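Local structure of Ser-thr phosphatase MSPP (Mycobacterium smegmatis, 2JFR) at residues L75-L80 / R158-G163; G65-V70 / L106-G111; R211-V216 / T226-I231; L50-A55 / Q71-R76. The protein probably removes phosphate from phosphoserine and phosphothreonine in proteins, as a PPM (PP2C) family phosphatase that binds manganese and magnesium. All coordinates share one frame; numbering follows the deposited sequence.

Contact 1 of 4, residues L75-L80 / R158-G163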
loop_
_atom_site.group_PDB
_atom_site.type_symbol
_atom_site.label_atom_id
_atom_site.label_comp_id
_atom_site.label_asym_id
_atom_site.label_seq_id
_atom_site.Cartn_x
_atom_site.Cartn_y
_atom_site.Cartn_z
ATOM N N LEU A 75 -17.351 3.134 2.675
ATOM C CA LEU A 75 -18.781 3.321 2.443
ATOM C C LEU A 75 -19.005 3.963 1.077
ATOM O O LEU A 75 -19.930 3.569 0.374
ATOM C CB LEU A 75 -19.394 4.134 3.575
ATOM C CG LEU A 75 -20.914 4.272 3.479
ATOM C CD1 LEU A 75 -21.573 2.904 3.575
ATOM C CD2 LEU A 75 -21.400 5.189 4.585
ATOM N N ARG A 76 -18.215 4.932 0.721
ATOM C CA ARG A 76 -18.425 5.623 -0.554
ATOM C C ARG A 76 -18.181 4.697 -1.709
ATOM O O ARG A 76 -18.970 4.668 -2.652
ATOM C CB ARG A 76 -17.543 6.882 -0.663
ATOM C CG ARG A 76 -17.903 7.752 -1.822
ATOM C CD ARG A 76 -19.272 8.424 -1.641
ATOM N NE ARG A 76 -20.044 8.649 -2.850
ATOM C CZ ARG A 76 -21.286 8.276 -3.143
ATOM N NH1 ARG A 76 -22.056 7.581 -2.315
ATOM N NH2 ARG A 76 -21.792 8.617 -4.325
ATOM N N VAL A 77 -17.114 3.888 -1.672
ATOM C CA VAL A 77 -16.885 2.919 -2.733
ATOM C C VAL A 77 -18.000 1.914 -2.807
ATOM O O VAL A 77 -18.470 1.574 -3.886
ATOM C CB VAL A 77 -15.511 2.289 -2.607
ATOM C CG1 VAL A 77 -15.324 1.211 -3.675
ATOM C CG2 VAL A 77 -14.387 3.327 -2.719
ATOM N N PHE A 78 -18.428 1.419 -1.646
ATOM C CA PHE A 78 -19.520 0.420 -1.651
ATOM C C PHE A 78 -20.833 1.032 -2.161
ATOM O O PHE A 78 -21.550 0.341 -2.939
ATOM C CB PHE A 78 -19.696 -0.146 -0.257
ATOM C CG PHE A 78 -20.817 -1.151 -0.201
ATOM C CD1 PHE A 78 -20.764 -2.321 -0.951
ATOM C CD2 PHE A 78 -21.891 -0.936 0.599
ATOM C CE1 PHE A 78 -21.797 -3.237 -0.929
ATOM C CE2 PHE A 78 -22.956 -1.837 0.661
ATOM C CZ PHE A 78 -22.859 -3.010 -0.108
ATOM N N GLU A 79 -21.127 2.249 -1.805
ATOM C CA GLU A 79 -22.333 2.896 -2.343
ATOM C C GLU A 79 -22.247 3.053 -3.834
ATOM O O GLU A 79 -23.259 2.875 -4.545
ATOM C CB GLU A 79 -22.513 4.266 -1.677
ATOM C CG GLU A 79 -22.958 4.177 -0.220
ATOM C CD GLU A 79 -22.848 5.522 0.497
ATOM O OE1 GLU A 79 -22.337 6.521 -0.095
ATOM O OE2 GLU A 79 -23.256 5.619 1.703
ATOM N N LEU A 80 -21.090 3.336 -4.371
ATOM C CA LEU A 80 -20.971 3.500 -5.821
ATOM C C LEU A 80 -20.898 2.222 -6.612
ATOM O O LEU A 80 -21.418 2.206 -7.738
ATOM C CB LEU A 80 -19.709 4.322 -6.066
ATOM C CG LEU A 80 -19.905 5.808 -5.632
ATOM C CD1 LEU A 80 -18.525 6.455 -5.643
ATOM C CD2 LEU A 80 -20.910 6.538 -6.512
ATOM N N ARG A 158 -9.818 -9.548 2.827
ATOM C CA ARG A 158 -10.396 -8.310 3.256
ATOM C C ARG A 158 -10.159 -7.305 2.128
ATOM O O ARG A 158 -9.122 -7.348 1.486
ATOM C CB ARG A 158 -9.828 -7.693 4.524
ATOM C CG ARG A 158 -9.770 -8.573 5.738
ATOM C CD ARG A 158 -9.305 -7.818 6.972
ATOM N NE ARG A 158 -8.542 -8.544 7.906
ATOM C CZ ARG A 158 -7.793 -8.094 8.899
ATOM N NH1 ARG A 158 -7.813 -6.778 9.142
ATOM N NH2 ARG A 158 -7.096 -8.935 9.648
ATOM N N ALA A 159 -11.141 -6.434 1.917
ATOM C CA ALA A 159 -11.042 -5.423 0.876
ATOM C C ALA A 159 -11.943 -4.292 1.218
ATOM O O ALA A 159 -12.946 -4.451 1.922
ATOM C CB ALA A 159 -11.386 -5.997 -0.479
ATOM N N LEU A 160 -11.625 -3.122 0.683
ATOM C CA LEU A 160 -12.412 -1.935 0.816
ATOM C C LEU A 160 -13.378 -1.807 -0.332
ATOM O O LEU A 160 -13.070 -2.055 -1.490
ATOM C CB LEU A 160 -11.436 -0.762 0.938
ATOM C CG LEU A 160 -12.031 0.594 1.259
ATOM C CD1 LEU A 160 -11.096 1.458 2.064
ATOM C CD2 LEU A 160 -12.461 1.311 -0.030
ATOM N N GLY A 161 -14.601 -1.385 0.021
ATOM C CA GLY A 161 -15.595 -1.081 -0.947
ATOM C C GLY A 161 -16.532 -2.196 -1.342
ATOM O O GLY A 161 -17.376 -1.992 -2.210
ATOM N N ILE A 162 -16.434 -3.375 -0.670
ATOM C CA ILE A 162 -17.231 -4.560 -1.035
ATOM C C ILE A 162 -18.392 -4.763 -0.115
ATOM O O ILE A 162 -19.254 -5.637 -0.428
ATOM C CB ILE A 162 -16.355 -5.826 -1.162
ATOM C CG1 ILE A 162 -15.807 -6.311 0.185
ATOM C CG2 ILE A 162 -15.277 -5.618 -2.198
ATOM C CD1 ILE A 162 -15.254 -7.693 0.141
ATOM N N GLY A 163 -18.476 -4.061 0.966
ATOM C CA GLY A 163 -19.614 -4.188 1.889
ATOM C C GLY A 163 -19.524 -3.019 2.837
ATOM O O GLY A 163 -18.571 -2.251 2.815
#
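Phe-78 and Val-77, on helix 63-81 of the PP2C alpha-beta-beta-alpha sandwich, press on the loop Leu-160 to Gly-163, which leads toward strand 169-172. The aromatic part is a CH-pi contact: CA of Gly-163 lies over one face of the Phe-78 ring, 3.7 Å from its centroid and 15° off the ring normal. The first torsion sets CG of Phe-78 anti to the backbone N and beside the carbonyl carbon (chi1 179°). At the ring's near side, CD1 of Phe-78 comes within 3.5 Å of N of Gly-163.

The aliphatic part belongs to Val-77. Its CG2 meets CD2 of Leu-160 at 3.9 Å, the two side chains crossing at about a right angle, while CG1 of Val-77 is 3.6 Å from CA of Gly-161. Glycine suits that place: a CB on Gly-161 would stand 2.3 Å from CG1 of Val-77 and, at these backbone angles, would also crowd the carbonyl O of Leu-160.

Polar bonds come from Asn-74, one turn earlier on the helix, whose amide group binds Gly-161 N and Gly-163 O. The carbonyl O of Gly-161 lies at the edge of the Phe-78 ring, near its plane, and receives a CA-H...O contact of 3.3 Å from CA of Phe-78.

Contact 2 of 4, residues G65-V70 / L106-G111; sequences GLLEAV and LVVNIG
Val-108 is the bump at the middle of this interface, and Leu-66, Leu-67 and Val-70 of helix segment 65-70 form the hollow that receives it. This segment lies almost parallel to strand 106-110, the two axes 16° apart in direction and 10.0 Å apart at closest approach, and the contacts across that spacing are between aliphatic side chains.

The two methyls of Val-108 divide the work. CG2 enters between two leucine tips: it stands 3.7 Å from CD2 of Leu-66, which it meets tip to tip, and 3.8 Å from CD2 of Leu-67, whose side chain crosses it obliquely. CG1 of Val-108, anti to its own backbone N (chi1 -180°), faces the next turn and lies 4.0 Å from CG2 of Val-70, the two valines sliding past each other in opposite directions. CD2 of Leu-67 also reaches CG1 of Val-108 at 4.0 Å and so spans both branches of the valine. Farther back along the strand the fit is looser, with CD2 of Leu-106 at 4.3 Å from CD2 of Leu-66.

Residue types match these roles. A valine is short and broad, which suits a strand position lying under several side chains at once, whereas the longer leucines can reach down from the helix to close round it.

Helix 63-81, with helix 42-59 beside it, lies on one face of the sheet. Leu-66 and Val-70 also rest on Ala-96 and Leu-92 of strand 89-96, Leu-67 reaches Val-170 of strand 169-172, and Leu-53 of helix 42-59 packs against both Leu-66 and Val-70.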
loop_
_atom_site.group_PDB
_atom_site.type_symbol
_atom_site.label_atom_id
_atom_site.label_comp_id
_atom_site.label_asym_id
_atom_site.label_seq_id
_atom_site.Cartn_x
_atom_site.Cartn_y
_atom_site.Cartn_z
ATOM N N GLY A 65 -9.378 10.414 13.085
ATOM C CA GLY A 65 -9.793 10.961 11.815
ATOM C C GLY A 65 -9.365 10.163 10.644
ATOM O O GLY A 65 -10.088 10.034 9.646
ATOM N N LEU A 66 -8.186 9.600 10.713
ATOM C CA LEU A 66 -7.696 8.702 9.673
ATOM C C LEU A 66 -8.542 7.465 9.612
ATOM O O LEU A 66 -8.950 7.024 8.531
ATOM C CB LEU A 66 -6.218 8.357 9.926
ATOM C CG LEU A 66 -5.592 7.371 8.952
ATOM C CD1 LEU A 66 -5.677 7.909 7.550
ATOM C CD2 LEU A 66 -4.182 7.030 9.355
ATOM N N LEU A 67 -8.830 6.891 10.766
ATOM C CA LEU A 67 -9.669 5.691 10.790
ATOM C C LEU A 67 -11.055 5.984 10.252
ATOM O O LEU A 67 -11.641 5.190 9.501
ATOM C CB LEU A 67 -9.729 5.063 12.179
ATOM C CG LEU A 67 -8.417 4.497 12.639
ATOM C CD1 LEU A 67 -8.492 4.189 14.127
ATOM C CD2 LEU A 67 -8.080 3.254 11.838
ATOM N N GLU A 68 -11.621 7.130 10.625
ATOM C CA GLU A 68 -12.921 7.583 10.108
ATOM C C GLU A 68 -12.870 7.743 8.584
ATOM O O GLU A 68 -13.805 7.379 7.891
ATOM C CB GLU A 68 -13.382 8.864 10.762
ATOM C CG GLU A 68 -14.781 9.283 10.343
ATOM C CD GLU A 68 -15.890 8.298 10.385
ATOM O OE1 GLU A 68 -15.951 7.276 11.107
ATOM O OE2 GLU A 68 -16.912 8.518 9.667
ATOM N N ALA A 69 -11.773 8.296 8.094
ATOM C CA ALA A 69 -11.634 8.527 6.651
ATOM C C ALA A 69 -11.588 7.216 5.903
ATOM O O ALA A 69 -12.137 7.108 4.805
ATOM C CB ALA A 69 -10.395 9.350 6.393
ATOM N N VAL A 70 -10.955 6.195 6.490
ATOM C CA VAL A 70 -10.946 4.881 5.869
ATOM C C VAL A 70 -12.363 4.296 5.856
ATOM O O VAL A 70 -12.777 3.712 4.860
ATOM C CB VAL A 70 -9.944 3.974 6.590
ATOM C CG1 VAL A 70 -10.066 2.508 6.111
ATOM C CG2 VAL A 70 -8.508 4.495 6.368
ATOM N N LEU A 106 1.748 5.910 11.998
ATOM C CA LEU A 106 0.660 4.928 12.046
ATOM C C LEU A 106 0.398 4.367 10.656
ATOM O O LEU A 106 0.420 5.120 9.684
ATOM C CB LEU A 106 -0.598 5.629 12.577
ATOM C CG LEU A 106 -1.744 4.694 13.034
ATOM C CD1 LEU A 106 -1.386 4.031 14.332
ATOM C CD2 LEU A 106 -2.999 5.479 13.159
ATOM N N VAL A 107 0.145 3.080 10.607
ATOM C CA VAL A 107 -0.341 2.410 9.367
ATOM C C VAL A 107 -1.710 1.887 9.589
ATOM O O VAL A 107 -2.049 1.312 10.648
ATOM C CB VAL A 107 0.636 1.345 8.871
ATOM C CG1 VAL A 107 0.900 0.234 9.874
ATOM C CG2 VAL A 107 0.187 0.752 7.529
ATOM N N VAL A 108 -2.565 2.062 8.569
ATOM C CA VAL A 108 -3.895 1.466 8.504
ATOM C C VAL A 108 -3.939 0.704 7.189
ATOM O O VAL A 108 -3.634 1.269 6.141
ATOM C CB VAL A 108 -4.978 2.552 8.575
ATOM C CG1 VAL A 108 -6.361 1.883 8.504
ATOM C CG2 VAL A 108 -4.839 3.407 9.810
ATOM N N ASN A 109 -4.302 -0.582 7.232
ATOM C CA ASN A 109 -4.183 -1.368 6.021
ATOM C C ASN A 109 -5.264 -2.430 5.940
ATOM O O ASN A 109 -5.674 -3.063 6.911
ATOM C CB ASN A 109 -2.802 -1.994 5.892
ATOM C CG ASN A 109 -2.426 -3.000 7.045
ATOM O OD1 ASN A 109 -2.347 -4.196 6.779
ATOM N ND2 ASN A 109 -2.245 -2.449 8.205
ATOM N N ILE A 110 -5.702 -2.627 4.700
ATOM C CA ILE A 110 -6.666 -3.653 4.337
ATOM C C ILE A 110 -6.275 -4.186 2.981
ATOM O O ILE A 110 -6.094 -3.420 2.019
ATOM C CB ILE A 110 -8.104 -3.072 4.449
ATOM C CG1 ILE A 110 -9.121 -4.212 4.327
ATOM C CG2 ILE A 110 -8.347 -1.894 3.544
ATOM C CD1 ILE A 110 -10.519 -3.810 4.640
ATOM N N GLY A 111 -6.129 -5.493 2.879
ATOM C CA GLY A 111 -5.750 -6.119 1.647
ATOM C C GLY A 111 -4.278 -6.498 1.662
ATOM O O GLY A 111 -3.770 -6.937 2.691
#

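Contact 3 of 4, residues R211-V216 / T226-I231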
loop_
_atom_site.group_PDB
_atom_site.type_symbol
_atom_site.label_atom_id
_atom_site.label_comp_id
_atom_site.label_asym_id
_atom_site.label_seq_id
_atom_site.Cartn_x
_atom_site.Cartn_y
_atom_site.Cartn_z
ATOM N N ARG A 211 11.493 4.999 -9.451
ATOM C CA ARG A 211 11.608 4.633 -10.873
ATOM C C ARG A 211 12.271 3.281 -11.015
ATOM O O ARG A 211 11.833 2.458 -11.827
ATOM C CB ARG A 211 12.379 5.719 -11.582
ATOM C CG ARG A 211 11.543 6.959 -11.819
ATOM C CD ARG A 211 12.388 8.060 -12.435
ATOM N NE ARG A 211 11.759 9.347 -12.300
ATOM C CZ ARG A 211 12.371 10.486 -12.007
ATOM N NH1 ARG A 211 13.676 10.604 -11.777
ATOM N NH2 ARG A 211 11.573 11.532 -11.952
ATOM N N ARG A 212 13.335 3.013 -10.248
ATOM C CA ARG A 212 13.998 1.731 -10.342
ATOM C C ARG A 212 13.092 0.599 -9.876
ATOM O O ARG A 212 13.147 -0.494 -10.448
ATOM C CB ARG A 212 15.300 1.745 -9.581
ATOM C CG ARG A 212 16.316 2.724 -10.201
ATOM C CD ARG A 212 17.668 2.557 -9.605
ATOM N NE ARG A 212 18.252 1.243 -9.764
ATOM C CZ ARG A 212 19.026 0.701 -8.800
ATOM N NH1 ARG A 212 19.354 1.212 -7.613
ATOM N NH2 ARG A 212 19.453 -0.451 -9.119
ATOM N N LEU A 213 12.269 0.833 -8.865
ATOM C CA LEU A 213 11.366 -0.196 -8.392
ATOM C C LEU A 213 10.389 -0.645 -9.459
ATOM O O LEU A 213 10.184 -1.808 -9.717
ATOM C CB LEU A 213 10.627 0.225 -7.143
ATOM C CG LEU A 213 11.474 0.240 -5.865
ATOM C CD1 LEU A 213 10.858 1.104 -4.809
ATOM C CD2 LEU A 213 11.691 -1.198 -5.375
ATOM N N VAL A 214 9.760 0.340 -10.132
ATOM C CA VAL A 214 8.808 -0.090 -11.141
ATOM C C VAL A 214 9.564 -0.648 -12.342
ATOM O O VAL A 214 9.038 -1.586 -12.975
ATOM C CB VAL A 214 7.819 1.031 -11.525
ATOM C CG1 VAL A 214 7.004 1.466 -10.310
ATOM C CG2 VAL A 214 8.521 2.210 -12.144
ATOM N N GLU A 215 10.762 -0.210 -12.661
ATOM C CA GLU A 215 11.544 -0.851 -13.726
ATOM C C GLU A 215 11.881 -2.286 -13.390
ATOM O O GLU A 215 11.799 -3.139 -14.269
ATOM C CB GLU A 215 12.799 -0.043 -13.987
ATOM C CG GLU A 215 12.527 1.350 -14.580
ATOM C CD GLU A 215 13.771 2.237 -14.736
ATOM O OE1 GLU A 215 14.886 1.764 -14.327
ATOM O OE2 GLU A 215 13.735 3.393 -15.274
ATOM N N VAL A 216 12.271 -2.565 -12.149
ATOM C CA VAL A 216 12.566 -3.928 -11.759
ATOM C C VAL A 216 11.319 -4.814 -11.993
ATOM O O VAL A 216 11.419 -5.920 -12.536
ATOM C CB VAL A 216 13.038 -3.972 -10.313
ATOM C CG1 VAL A 216 13.025 -5.389 -9.780
ATOM C CG2 VAL A 216 14.443 -3.362 -10.239
ATOM N N THR A 226 2.255 -1.985 -10.885
ATOM C CA THR A 226 3.118 -1.771 -9.720
ATOM C C THR A 226 3.098 -0.317 -9.353
ATOM O O THR A 226 3.341 0.539 -10.210
ATOM C CB THR A 226 4.576 -2.244 -10.033
ATOM O OG1 THR A 226 4.551 -3.641 -10.303
ATOM C CG2 THR A 226 5.480 -2.001 -8.838
ATOM N N THR A 227 2.867 -0.033 -8.097
ATOM C CA THR A 227 2.827 1.334 -7.570
ATOM C C THR A 227 3.586 1.358 -6.280
ATOM O O THR A 227 3.401 0.489 -5.435
ATOM C CB THR A 227 1.372 1.754 -7.388
ATOM O OG1 THR A 227 0.727 1.651 -8.652
ATOM C CG2 THR A 227 1.227 3.184 -6.878
ATOM N N VAL A 228 4.422 2.368 -6.113
ATOM C CA VAL A 228 5.301 2.500 -4.968
ATOM C C VAL A 228 5.287 3.938 -4.461
ATOM O O VAL A 228 5.260 4.905 -5.229
ATOM C CB VAL A 228 6.718 2.030 -5.307
ATOM C CG1 VAL A 228 6.763 0.546 -5.546
ATOM C CG2 VAL A 228 7.321 2.789 -6.490
ATOM N N VAL A 229 5.355 4.051 -3.134
ATOM C CA VAL A 229 5.491 5.325 -2.441
ATOM C C VAL A 229 6.643 5.144 -1.460
ATOM O O VAL A 229 6.622 4.238 -0.621
ATOM C CB VAL A 229 4.222 5.694 -1.701
ATOM C CG1 VAL A 229 4.412 7.003 -0.925
ATOM C CG2 VAL A 229 3.045 5.799 -2.656
ATOM N N VAL A 230 7.665 6.015 -1.577
ATOM C CA VAL A 230 8.844 5.984 -0.727
ATOM C C VAL A 230 8.847 7.208 0.122
ATOM O O VAL A 230 8.649 8.329 -0.387
ATOM C CB VAL A 230 10.115 5.859 -1.605
ATOM C CG1 VAL A 230 11.379 6.175 -0.834
ATOM C CG2 VAL A 230 10.224 4.486 -2.171
ATOM N N ILE A 231 9.128 7.049 1.412
ATOM C CA ILE A 231 9.174 8.155 2.381
ATOM C C ILE A 231 10.492 8.040 3.136
ATOM O O ILE A 231 10.761 7.008 3.765
ATOM C CB ILE A 231 8.002 8.069 3.373
ATOM C CG1 ILE A 231 6.629 7.906 2.691
ATOM C CG2 ILE A 231 8.010 9.284 4.262
ATOM C CD1 ILE A 231 5.693 7.072 3.452
#
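Val-214 and Thr-226 mark the close end of a nearly antiparallel helix-strand pair, with axes 157° apart in direction and 8.4 Å apart, and with CA of Val-214 only 6.1 Å from CA of Thr-226. This is one of the two helical flanks of the PP2C alpha-beta-beta-alpha sandwich: helix 206-219 lies on a sheet in which strand 226-233 runs between strands 5-13 and 180-184.

Val-214 has two conformers; in the one described here, its CG1 lies 3.8 Å from O of Thr-226 and 4.1 Å from CG2 of the same threonine. Val-228 bears on both helix residues through different branches. Its CG2, set between the backbone N and the carbonyl carbon (chi1 -68° for CG1), faces CG1 of Val-214 at 4.1 Å. Its CG1 is touched by Leu-213 at two points, CB and CD1, each 4.2 Å away, as the two side chains cross at a slant.

Val-210, one turn back on the helix, also rests on Val-228 and Val-230, while Ala-200 and Ala-201 touch Leu-213. Thr-226 follows closely on the metal ligand Asp-224, which brings this end of the strand near the metal site. Beta-branched residues suit the strand, where they offer compact methyl surfaces; the longer leucine can span two of them. Leu-213 extends beyond Val-228 in this way, and its CD1 lies 4.3 Å from CG2 of Val-230.

Contact 4 of 4, residues L50-A55 / Q71-R76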
loop_
_atom_site.group_PDB
_atom_site.type_symbol
_atom_site.label_atom_id
_atom_site.label_comp_id
_atom_site.label_asym_id
_atom_site.label_seq_id
_atom_site.Cartn_x
_atom_site.Cartn_y
_atom_site.Cartn_z
ATOM N N LEU A 50 -9.001 6.819 -2.471
ATOM C CA LEU A 50 -7.979 7.800 -2.101
ATOM C C LEU A 50 -8.508 9.215 -2.070
ATOM O O LEU A 50 -8.089 10.002 -1.216
ATOM C CB LEU A 50 -6.746 7.654 -2.995
ATOM C CG LEU A 50 -6.004 6.338 -2.879
ATOM C CD1 LEU A 50 -4.716 6.424 -3.669
ATOM C CD2 LEU A 50 -5.740 5.940 -1.426
ATOM N N LYS A 51 -9.428 9.561 -2.969
ATOM C CA LYS A 51 -10.027 10.892 -2.930
ATOM C C LYS A 51 -10.753 11.083 -1.613
ATOM O O LYS A 51 -10.671 12.144 -0.966
ATOM C CB LYS A 51 -10.951 11.090 -4.117
ATOM C CG LYS A 51 -11.529 12.465 -4.246
ATOM C CD LYS A 51 -12.373 12.716 -5.479
ATOM C CE LYS A 51 -12.724 14.206 -5.654
ATOM N NZ LYS A 51 -13.530 14.461 -6.882
ATOM N N THR A 52 -11.521 10.096 -1.223
ATOM C CA THR A 52 -12.278 10.177 0.022
ATOM C C THR A 52 -11.345 10.173 1.241
ATOM O O THR A 52 -11.566 10.926 2.190
ATOM C CB THR A 52 -13.290 9.041 0.102
ATOM O OG1 THR A 52 -14.175 9.059 -1.028
ATOM C CG2 THR A 52 -14.117 9.069 1.383
ATOM N N LEU A 53 -10.330 9.353 1.210
ATOM C CA LEU A 53 -9.356 9.288 2.279
ATOM C C LEU A 53 -8.706 10.641 2.480
ATOM O O LEU A 53 -8.593 11.147 3.608
ATOM C CB LEU A 53 -8.268 8.270 1.953
ATOM C CG LEU A 53 -7.180 8.140 2.983
ATOM C CD1 LEU A 53 -7.688 7.485 4.271
ATOM C CD2 LEU A 53 -6.066 7.326 2.435
ATOM N N SER A 54 -8.245 11.251 1.394
ATOM C CA SER A 54 -7.569 12.532 1.442
ATOM C C SER A 54 -8.462 13.598 2.078
ATOM O O SER A 54 -8.063 14.353 2.942
ATOM C CB SER A 54 -7.147 12.934 0.053
ATOM O OG SER A 54 -6.445 14.162 0.111
ATOM N N ALA A 55 -9.731 13.652 1.599
ATOM C CA ALA A 55 -10.637 14.669 2.148
ATOM C C ALA A 55 -10.933 14.431 3.583
ATOM O O ALA A 55 -10.994 15.387 4.370
ATOM C CB ALA A 55 -11.885 14.616 1.285
ATOM N N GLN A 71 -13.117 4.447 6.947
ATOM C CA GLN A 71 -14.471 4.008 6.985
ATOM C C GLN A 71 -15.297 4.723 5.937
ATOM O O GLN A 71 -16.115 4.098 5.243
ATOM C CB GLN A 71 -15.105 4.269 8.344
ATOM C CG GLN A 71 -14.537 3.464 9.505
ATOM C CD GLN A 71 -14.883 2.002 9.350
ATOM O OE1 GLN A 71 -15.983 1.575 9.043
ATOM N NE2 GLN A 71 -13.907 1.172 9.559
ATOM N N GLN A 72 -15.129 6.026 5.781
ATOM C CA GLN A 72 -15.884 6.759 4.801
ATOM C C GLN A 72 -15.498 6.346 3.390
ATOM O O GLN A 72 -16.365 6.274 2.515
ATOM C CB GLN A 72 -15.659 8.244 5.034
ATOM C CG GLN A 72 -16.417 8.741 6.274
ATOM C CD GLN A 72 -17.913 8.288 6.311
ATOM O OE1 GLN A 72 -18.687 8.490 5.387
ATOM N NE2 GLN A 72 -18.334 7.532 7.363
ATOM N N ALA A 73 -14.235 6.070 3.151
ATOM C CA ALA A 73 -13.791 5.588 1.853
ATOM C C ALA A 73 -14.481 4.261 1.520
ATOM O O ALA A 73 -14.969 4.055 0.414
ATOM C CB ALA A 73 -12.279 5.441 1.800
ATOM N N ASN A 74 -14.517 3.351 2.507
ATOM C CA ASN A 74 -15.217 2.083 2.307
ATOM C C ASN A 74 -16.673 2.309 1.909
ATOM O O ASN A 74 -17.158 1.700 0.966
ATOM C CB ASN A 74 -15.119 1.256 3.590
ATOM C CG ASN A 74 -15.821 -0.045 3.412
ATOM O OD1 ASN A 74 -15.391 -0.877 2.629
ATOM N ND2 ASN A 74 -16.941 -0.216 4.110
ATOM N N LEU A 75 -17.351 3.134 2.675
ATOM C CA LEU A 75 -18.781 3.321 2.443
ATOM C C LEU A 75 -19.005 3.963 1.077
ATOM O O LEU A 75 -19.930 3.569 0.374
ATOM C CB LEU A 75 -19.394 4.134 3.575
ATOM C CG LEU A 75 -20.914 4.272 3.479
ATOM C CD1 LEU A 75 -21.573 2.904 3.575
ATOM C CD2 LEU A 75 -21.400 5.189 4.585
ATOM N N ARG A 76 -18.215 4.932 0.721
ATOM C CA ARG A 76 -18.425 5.623 -0.554
ATOM C C ARG A 76 -18.181 4.697 -1.709
ATOM O O ARG A 76 -18.970 4.668 -2.652
ATOM C CB ARG A 76 -17.543 6.882 -0.663
ATOM C CG ARG A 76 -17.903 7.752 -1.822
ATOM C CD ARG A 76 -19.272 8.424 -1.641
ATOM N NE ARG A 76 -20.044 8.649 -2.850
ATOM C CZ ARG A 76 -21.286 8.276 -3.143
ATOM N NH1 ARG A 76 -22.056 7.581 -2.315
ATOM N NH2 ARG A 76 -21.792 8.617 -4.325
#
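An antiparallel helix pair is made by helices 42-59 and 63-81 in succession along the chain, and within segments 50-55 and 71-76 the backbones come nearest where Thr-52 meets Ala-73. The CA atoms of these two residues are 5.2 Å apart, and the axes approach to 8.2 Å with their directions at 147°. Small residues on both sides permit such an approach: alanine projects only CB, and the threonine ends in one methyl and one hydroxyl.

Thr-52 does most of the touching. Its CG2, anti to the backbone N while OG1 takes the place beside it (chi1 -57° for OG1), presses on the helix backbone itself, 3.5 Å from N of Ala-73 and 3.7 Å from C of Gln-72. The same methyl lies 4.0 Å from CB of Gln-72, whose amide, in the conformer described, binds Glu-68. Beside it, CB of Thr-52 and CB of Ala-73 are 4.1 Å apart.

In the PP2C sandwich these two helices lie together on one of the two sheets. Leu-53, next to Thr-52, is buried and packs on Ala-69 of the other helix and on Ala-33 and Leu-26 of the strands below, whereas Gln-72 and Arg-76 are exposed.

The hydroxyl of Thr-52 is bound to O of Thr-48, one turn back in its own helix, and makes no hydrogen bond across the interface. Arg-76 crosses Thr-52 at about a right angle with the aliphatic base of its chain, CB of Arg-76 lying 4.0 Å from OG1 of Thr-52, while its guanidinium, in the conformer described, pairs with Glu-79.

How the contacts relate
Contacts 1, 2 and 4 all draw on helix 63-81, and contact 4 lies about 9 Å from contact 1 and about 10 Å from contact 2, centre to centre. Asn-74 joins contact 4 to contact 1, its OD1 being 2.8 Å from N of Gly-161 and its ND2 2.9 Å from O of Gly-163. Leu-53 joins contact 4 to contact 2, with its CD1 3.7 Å from CG2 of Val-70. Contact 3 belongs to the opposite flank of the sandwich, its centre 22 to 27 Å from the others. The metal site lies between the flanks: the bound manganese is about 7 Å from the Thr-226 side chain and about 14 Å from that of Leu-160.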